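Local coordinates for esterase (Sinorhizobium meliloti 1021, PDB 4TX1), which hydrolyses acetyl esters as a carbohydrate acetylesterase of the SGNH family, and probably has arylesterase activity, at residues A[22-27]-A[40-45]; A[14-19]-A[94-99]; A[99-104]-A[144-149]. All coordinates share one frame; numbering follows the deposited sequence.

Contact 1 (A[22-27]-A[40-45]); sequences SLTWGY and RWPSVL
Thr24 and Trp41 meet because their first torsions point a hydroxyl and an indole N-H at one another. In Thr24, OG1 sits beside the backbone N and anti to the carbonyl carbon (chi1 -60°), while CG of Trp41 lies between its own N and carbonyl carbon (chi1 76°), which swings the indole over to helix 22-25. That short helix starts within the GDSL motif of the family, at Ser22, the probable nucleophile. Trp41 NE1 donates to Thr24 OG1 at 2.9 Å; the bond is somewhat bent, 142° at the hydrogen, and the oxygen lies a little off the ring plane. Threonine suits the place, since its CG2 also packs on Pro42 CG at 4.0 Å. An alanine in place of Trp41 would probably leave Thr24 OG1 without its indole donor and open a gap between helix 22-25, Cys18 and Met98. Next along the contact, Arg40, the N-cap of helix 41-49, runs its extended chain past the end of the first helix, with CD 3.5 Å from Trp25 O, while its NE bonds to His35 O. Gly26 turns the chain there with positive phi, and a CB on it would crowd Arg40 CG. Pro42, in the first turn of its helix, fits where no backbone N-H is needed. One water joins the two backbones: it accepts from Trp41 N at 3.0 Å and donates to Leu23 O at 3.0 Å and to Thr24 O at 2.9 Å.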
# COMPACT_ATOMS: atom_id res chain seq x y z
N SER A 22 22.32 -0.89 8.76
CA SER A 22 22.88 -1.72 9.86
C SER A 22 24.25 -1.13 10.27
O SER A 22 24.63 -1.34 11.44
CB SER A 22 23.06 -3.15 9.45
OG SER A 22 24.09 -3.25 8.46
N LEU A 23 24.88 -0.37 9.41
CA LEU A 23 26.11 0.30 9.83
C LEU A 23 25.86 1.36 10.88
O LEU A 23 26.72 1.63 11.64
CB LEU A 23 26.81 0.95 8.65
CG LEU A 23 27.64 0.05 7.81
CD1 LEU A 23 27.03 -1.24 7.47
CD2 LEU A 23 28.17 0.71 6.57
N THR A 24 24.68 1.99 10.89
CA THR A 24 24.27 2.96 11.84
C THR A 24 23.60 2.33 13.04
O THR A 24 23.81 2.79 14.16
CB THR A 24 23.35 3.99 11.15
OG1 THR A 24 24.09 4.60 10.10
CG2 THR A 24 22.83 5.06 12.05
N TRP A 25 22.82 1.24 12.81
CA TRP A 25 22.29 0.41 13.90
C TRP A 25 23.47 -0.05 14.78
O TRP A 25 23.37 -0.05 15.99
CB TRP A 25 21.55 -0.79 13.35
CG TRP A 25 20.86 -1.65 14.36
CD1 TRP A 25 19.74 -1.34 15.01
CD2 TRP A 25 21.21 -2.96 14.77
NE1 TRP A 25 19.33 -2.36 15.81
CE2 TRP A 25 20.24 -3.38 15.69
CE3 TRP A 25 22.25 -3.84 14.44
CZ2 TRP A 25 20.26 -4.63 16.30
CZ3 TRP A 25 22.26 -5.12 15.03
CH2 TRP A 25 21.28 -5.49 15.95
N GLY A 26 24.53 -0.49 14.13
CA GLY A 26 25.73 -1.01 14.84
C GLY A 26 25.79 -2.55 14.81
O GLY A 26 25.82 -3.22 15.81
N TYR A 27 25.85 -3.11 13.62
CA TYR A 27 25.93 -4.56 13.44
C TYR A 27 27.31 -5.17 13.69
O TYR A 27 28.25 -4.85 13.05
CB TYR A 27 25.39 -5.00 12.06
CG TYR A 27 25.11 -6.47 11.99
CD1 TYR A 27 23.86 -6.96 12.25
CD2 TYR A 27 26.08 -7.38 11.65
CE1 TYR A 27 23.60 -8.30 12.25
CE2 TYR A 27 25.82 -8.73 11.62
CZ TYR A 27 24.58 -9.18 11.93
OH TYR A 27 24.26 -10.49 11.92
N ARG A 40 28.56 2.94 18.75
CA ARG A 40 27.80 3.28 17.54
C ARG A 40 28.20 4.70 17.09
O ARG A 40 28.39 5.58 17.92
CB ARG A 40 26.32 3.16 17.83
CG ARG A 40 25.97 1.78 18.31
CD ARG A 40 24.50 1.67 18.79
NE ARG A 40 24.33 0.50 19.61
CZ ARG A 40 23.33 0.29 20.45
NH1 ARG A 40 22.38 1.23 20.51
NH2 ARG A 40 23.31 -0.75 21.22
N TRP A 41 28.25 4.97 15.80
CA TRP A 41 28.76 6.23 15.34
C TRP A 41 28.00 7.44 15.74
O TRP A 41 28.55 8.44 16.14
CB TRP A 41 29.12 6.19 13.87
CG TRP A 41 27.96 6.25 12.86
CD1 TRP A 41 27.48 5.21 12.12
CD2 TRP A 41 27.26 7.42 12.43
NE1 TRP A 41 26.47 5.67 11.26
CE2 TRP A 41 26.30 7.01 11.45
CE3 TRP A 41 27.27 8.77 12.83
CZ2 TRP A 41 25.41 7.92 10.84
CZ3 TRP A 41 26.40 9.66 12.20
CH2 TRP A 41 25.49 9.24 11.23
N PRO A 42 26.63 7.35 15.82
CA PRO A 42 25.94 8.51 16.32
C PRO A 42 26.23 8.86 17.80
O PRO A 42 26.22 10.02 18.19
CB PRO A 42 24.46 8.12 16.21
CG PRO A 42 24.48 7.19 15.06
CD PRO A 42 25.71 6.31 15.32
N SER A 43 26.48 7.84 18.61
CA SER A 43 26.87 7.99 20.02
C SER A 43 28.23 8.66 20.16
O SER A 43 28.37 9.59 21.01
CB SER A 43 26.98 6.63 20.71
OG SER A 43 25.67 6.00 20.70
N VAL A 44 29.18 8.20 19.36
CA VAL A 44 30.53 8.83 19.32
C VAL A 44 30.46 10.30 18.91
O VAL A 44 31.05 11.20 19.58
CB VAL A 44 31.49 8.06 18.43
CG1 VAL A 44 32.75 8.93 18.22
CG2 VAL A 44 31.67 6.62 18.97
N LEU A 45 29.70 10.60 17.84
CA LEU A 45 29.37 11.97 17.52
C LEU A 45 28.74 12.76 18.66
O LEU A 45 29.10 13.97 18.91
CB LEU A 45 28.49 12.01 16.25
CG LEU A 45 28.21 13.32 15.59
CD1 LEU A 45 29.49 14.05 15.12
CD2 LEU A 45 27.29 13.10 14.37
O HOH W 1 26.68 2.74 14.46

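Contact 2 (A[14-19]-A[94-99]); sequences KTVLCY and LIVFML
Parallel strand pairing joins 14-20 to 94-98, with Leu17 at the centre of the ladder: its N donates to Leu94 O at 2.9 Å, and its O receives Val96 N at 2.7 Å in an almost straight bond (178° at the hydrogen). Tyr19 continues the pattern, its N bonding to Val96 O and its O taking the N-H of Met98. At the other end the bond from Leu94 N to Thr15 O is longer, 3.3 Å, and more bent. In this three-layer alpha/beta/alpha fold the strands are the first and third of the five-stranded parallel sheet in chain order, yet neighbours in it, strand 53-59 pairing with the other edge of 14-20, which makes this the topological switch point. On one face, Val16 CG1 touches Val96 CG2 at 3.8 Å and Leu94 CD2 at 4.0 Å; beta-branched valines suit an extended strand, and Trp41 of helix 41-49 packs on this face at Cys18 and Val96. The other face carries Leu17, Ile95, Tyr19 and Phe97, of which Leu17 and Tyr19 pack on helix 78-89. There Tyr19 holds CG anti to its backbone N (chi1 -164°), which brings CD2 to the edge of the Phe97 ring, in its plane, 3.7 Å from CE1. Ile95 CG2 rests on a face of that ring. Leu99 CD1 approaches the Tyr19 ring at 3.9 Å from CD2, while the phenol oxygen bonds to Gly78 O.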
# COMPACT_ATOMS: atom_id res chain seq x y z
N LYS A 14 21.21 22.04 19.19
CA LYS A 14 21.00 21.61 17.81
C LYS A 14 20.52 20.14 17.84
O LYS A 14 20.93 19.36 18.69
CB LYS A 14 22.30 21.63 17.05
CG LYS A 14 23.05 22.96 17.04
CD LYS A 14 22.29 24.07 16.34
CE LYS A 14 23.07 25.41 16.54
NZ LYS A 14 22.71 26.29 15.41
N THR A 15 19.67 19.77 16.88
CA THR A 15 19.23 18.38 16.84
C THR A 15 19.72 17.81 15.53
O THR A 15 19.66 18.47 14.47
CB THR A 15 17.71 18.27 16.89
OG1 THR A 15 17.24 18.88 18.11
CG2 THR A 15 17.29 16.70 16.89
N VAL A 16 20.26 16.60 15.63
CA VAL A 16 20.87 15.95 14.47
C VAL A 16 20.20 14.58 14.31
O VAL A 16 20.21 13.79 15.25
CB VAL A 16 22.37 15.64 14.69
CG1 VAL A 16 23.02 14.98 13.50
CG2 VAL A 16 23.17 16.94 15.05
N LEU A 17 19.66 14.31 13.13
CA LEU A 17 19.12 12.98 12.80
C LEU A 17 20.11 12.22 11.97
O LEU A 17 20.58 12.71 10.91
CB LEU A 17 17.77 13.07 12.05
CG LEU A 17 17.16 11.75 11.49
CD1 LEU A 17 16.66 10.88 12.63
CD2 LEU A 17 16.06 12.17 10.50
N CYS A 18 20.38 10.99 12.39
CA CYS A 18 21.28 10.08 11.70
C CYS A 18 20.47 8.94 11.08
O CYS A 18 19.93 8.09 11.81
CB CYS A 18 22.31 9.48 12.59
SG CYS A 18 23.33 10.75 13.45
N TYR A 19 20.31 9.01 9.79
CA TYR A 19 19.44 8.06 9.03
C TYR A 19 20.24 7.13 8.25
O TYR A 19 20.93 7.49 7.26
CB TYR A 19 18.50 8.87 8.15
CG TYR A 19 17.28 8.11 7.59
CD1 TYR A 19 16.26 7.69 8.45
CD2 TYR A 19 17.15 7.82 6.24
CE1 TYR A 19 15.10 7.08 7.97
CE2 TYR A 19 16.03 7.11 5.76
CZ TYR A 19 14.99 6.79 6.63
OH TYR A 19 13.84 6.17 6.19
N LEU A 94 20.12 19.29 11.35
CA LEU A 94 20.91 18.56 10.41
C LEU A 94 20.40 17.13 10.26
O LEU A 94 20.14 16.48 11.26
CB LEU A 94 22.35 18.39 10.93
CG LEU A 94 23.41 17.72 10.10
CD1 LEU A 94 23.68 18.35 8.73
CD2 LEU A 94 24.71 17.59 10.96
N ILE A 95 20.35 16.70 9.03
CA ILE A 95 20.06 15.27 8.72
C ILE A 95 21.36 14.75 8.17
O ILE A 95 21.92 15.32 7.19
CB ILE A 95 18.90 15.13 7.72
CG1 ILE A 95 17.62 15.68 8.39
CG2 ILE A 95 18.80 13.63 7.35
CD1 ILE A 95 17.21 17.04 8.10
N VAL A 96 21.85 13.65 8.72
CA VAL A 96 23.02 12.93 8.22
C VAL A 96 22.59 11.60 7.60
O VAL A 96 22.05 10.76 8.34
CB VAL A 96 24.03 12.64 9.36
CG1 VAL A 96 25.33 11.99 8.77
CG2 VAL A 96 24.30 14.00 10.09
N PHE A 97 22.84 11.41 6.32
CA PHE A 97 22.51 10.16 5.62
C PHE A 97 23.75 9.30 5.50
O PHE A 97 24.82 9.77 5.08
CB PHE A 97 22.00 10.40 4.23
CG PHE A 97 20.63 11.09 4.17
CD1 PHE A 97 19.52 10.44 4.67
CD2 PHE A 97 20.45 12.32 3.60
CE1 PHE A 97 18.30 10.99 4.60
CE2 PHE A 97 19.21 12.91 3.48
CZ PHE A 97 18.11 12.27 4.05
N MET A 98 23.61 8.05 5.87
CA MET A 98 24.61 7.07 5.45
C MET A 98 23.95 5.80 4.92
O MET A 98 23.62 4.85 5.68
CB MET A 98 25.67 6.78 6.56
CG MET A 98 26.84 6.01 5.96
SD MET A 98 28.29 5.83 7.04
CE MET A 98 27.70 4.52 8.10
N LEU A 99 23.69 5.79 3.62
CA LEU A 99 22.99 4.71 2.96
C LEU A 99 23.62 4.43 1.63
O LEU A 99 24.30 5.30 1.07
CB LEU A 99 21.48 5.06 2.80
CG LEU A 99 20.63 5.13 4.03
CD1 LEU A 99 19.21 5.71 3.68
CD2 LEU A 99 20.52 3.76 4.66

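Contact 3 (A[99-104]-A[144-149]); sequences LGSNDM and VSPPPL
Ser101 and Pro146 form the close part of this meeting between two loops, each leaving the C-terminal end of a sheet strand. The hydroxyl of Ser101, set beside its backbone N and anti to the carbonyl carbon (chi1 -65°), lies against the proline ring, with OG 3.6 Å from CB and 3.7 Å from CG. The ring's CD packs 3.7 Å from Leu99 O, whose hydrogen bond comes from Tyr175 OH. A rigid proline suits this place: it packs between the loops without a flexible side chain, and it has no N-H to be satisfied where the strand ends. Leu149 CD2 closes on Ser101 OG more loosely, at 4.3 Å. Elsewhere water takes the place of direct contact. Val144 N still bonds to Phe97 O, but one step on the strands have parted, and a water accepts from Leu99 N at 3.0 Å and donates to Val144 O at 2.8 Å. A second water receives the Ser101 hydroxyl at 2.7 Å and passes a bond to Pro147 O, so that a small polar side chain can lie on the proline ring and still bond to water. Gly100, at phi 139°, turns where a CB would jam against the preceding carbonyl oxygen. It begins the Gly-Ser-Asn-Asp sequence that matches the GxND block of SGNH hydrolases, whose asparagine, here Asn102, probably contributes to the oxyanion hole.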
# COMPACT_ATOMS: atom_id res chain seq x y z
N LEU A 99 23.69 5.79 3.62
CA LEU A 99 22.99 4.71 2.96
C LEU A 99 23.62 4.43 1.63
O LEU A 99 24.30 5.30 1.07
CB LEU A 99 21.48 5.06 2.80
CG LEU A 99 20.63 5.13 4.03
CD1 LEU A 99 19.21 5.71 3.68
CD2 LEU A 99 20.52 3.76 4.66
N GLY A 100 23.41 3.22 1.15
CA GLY A 100 23.82 2.72 -0.15
C GLY A 100 24.37 1.32 -0.16
O GLY A 100 24.42 0.69 -1.23
N SER A 101 24.86 0.81 0.98
CA SER A 101 25.38 -0.55 1.03
C SER A 101 24.36 -1.59 0.60
O SER A 101 24.67 -2.47 -0.18
CB SER A 101 25.91 -0.85 2.44
OG SER A 101 27.04 -0.02 2.78
N ASN A 102 23.07 -1.40 0.99
CA ASN A 102 22.08 -2.39 0.61
C ASN A 102 21.64 -2.28 -0.83
O ASN A 102 21.20 -3.24 -1.42
CB ASN A 102 20.90 -2.35 1.59
CG ASN A 102 21.29 -2.81 2.97
OD1 ASN A 102 21.71 -3.96 3.11
ND2 ASN A 102 21.21 -1.97 3.97
N ASP A 103 21.82 -1.09 -1.36
CA ASP A 103 21.57 -0.85 -2.78
C ASP A 103 22.56 -1.65 -3.67
O ASP A 103 22.30 -1.90 -4.86
CB ASP A 103 21.68 0.61 -3.19
CG ASP A 103 20.55 1.48 -2.66
OD1 ASP A 103 20.38 1.47 -1.39
OD2 ASP A 103 19.94 2.31 -3.41
N MET A 104 23.69 -2.11 -3.06
CA MET A 104 24.64 -2.93 -3.83
C MET A 104 24.23 -4.38 -4.05
O MET A 104 24.84 -5.09 -4.84
CB MET A 104 26.02 -2.87 -3.09
CG MET A 104 26.55 -1.49 -2.82
SD MET A 104 26.92 -0.57 -4.37
CE MET A 104 25.46 0.40 -4.69
N VAL A 144 26.77 11.07 3.58
CA VAL A 144 27.95 10.29 3.90
C VAL A 144 28.01 9.04 3.02
O VAL A 144 27.03 8.20 2.95
CB VAL A 144 28.00 9.94 5.38
CG1 VAL A 144 29.29 9.17 5.67
CG2 VAL A 144 27.83 11.14 6.29
N SER A 145 29.10 8.85 2.28
CA SER A 145 29.26 7.64 1.49
C SER A 145 29.75 6.55 2.52
O SER A 145 30.66 6.81 3.36
CB SER A 145 30.19 7.76 0.28
OG SER A 145 31.45 8.24 0.80
N PRO A 146 29.10 5.37 2.50
CA PRO A 146 29.45 4.39 3.50
C PRO A 146 30.86 3.80 3.10
O PRO A 146 31.25 3.80 1.92
CB PRO A 146 28.39 3.28 3.35
CG PRO A 146 27.93 3.44 1.91
CD PRO A 146 27.95 4.95 1.68
N PRO A 147 31.57 3.24 4.09
CA PRO A 147 32.79 2.51 3.73
C PRO A 147 32.51 1.43 2.75
O PRO A 147 31.51 0.68 2.86
CB PRO A 147 33.29 2.00 5.07
CG PRO A 147 32.74 2.89 6.07
CD PRO A 147 31.39 3.29 5.54
N PRO A 148 33.28 1.35 1.67
CA PRO A 148 32.96 0.42 0.65
C PRO A 148 33.13 -1.07 0.97
O PRO A 148 33.86 -1.43 1.89
CB PRO A 148 33.86 0.78 -0.51
CG PRO A 148 34.86 1.67 0.06
CD PRO A 148 34.39 2.25 1.31
N LEU A 149 32.42 -1.91 0.23
CA LEU A 149 32.39 -3.33 0.45
C LEU A 149 33.78 -3.90 0.17
O LEU A 149 34.54 -3.31 -0.65
CB LEU A 149 31.40 -4.14 -0.38
CG LEU A 149 29.89 -3.79 -0.43
CD1 LEU A 149 29.05 -5.02 -0.49
CD2 LEU A 149 29.48 -2.73 0.51
O HOH W 2 24.32 8.41 2.36
O HOH W 3 29.40 -1.11 3.50

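In the fold
Contact 2 pairs two central strands of the sheet, and the first segments of the other two contacts follow from their C-terminal ends: 14-20 runs into helix 22-25 of contact 1, and 94-98 into the loop of contact 3, with Leu99 shared. Trp41 ties contact 1 to the sheet, its CH2 lying 3.5 Å from Cys18 SG, and Val96 CG1 meets Val144 CG2 at 3.6 Å between contacts 2 and 3. Leu23 bridges contacts 1 and 3, whose centres are about 14 Å apart, with CD2 4.0 Å from Ser101 OG. They flank the probable active site: Ser22, weakly bonded to His202, would form a triad with Asp199, and Asn102 of contact 3 would probably add to the oxyanion hole.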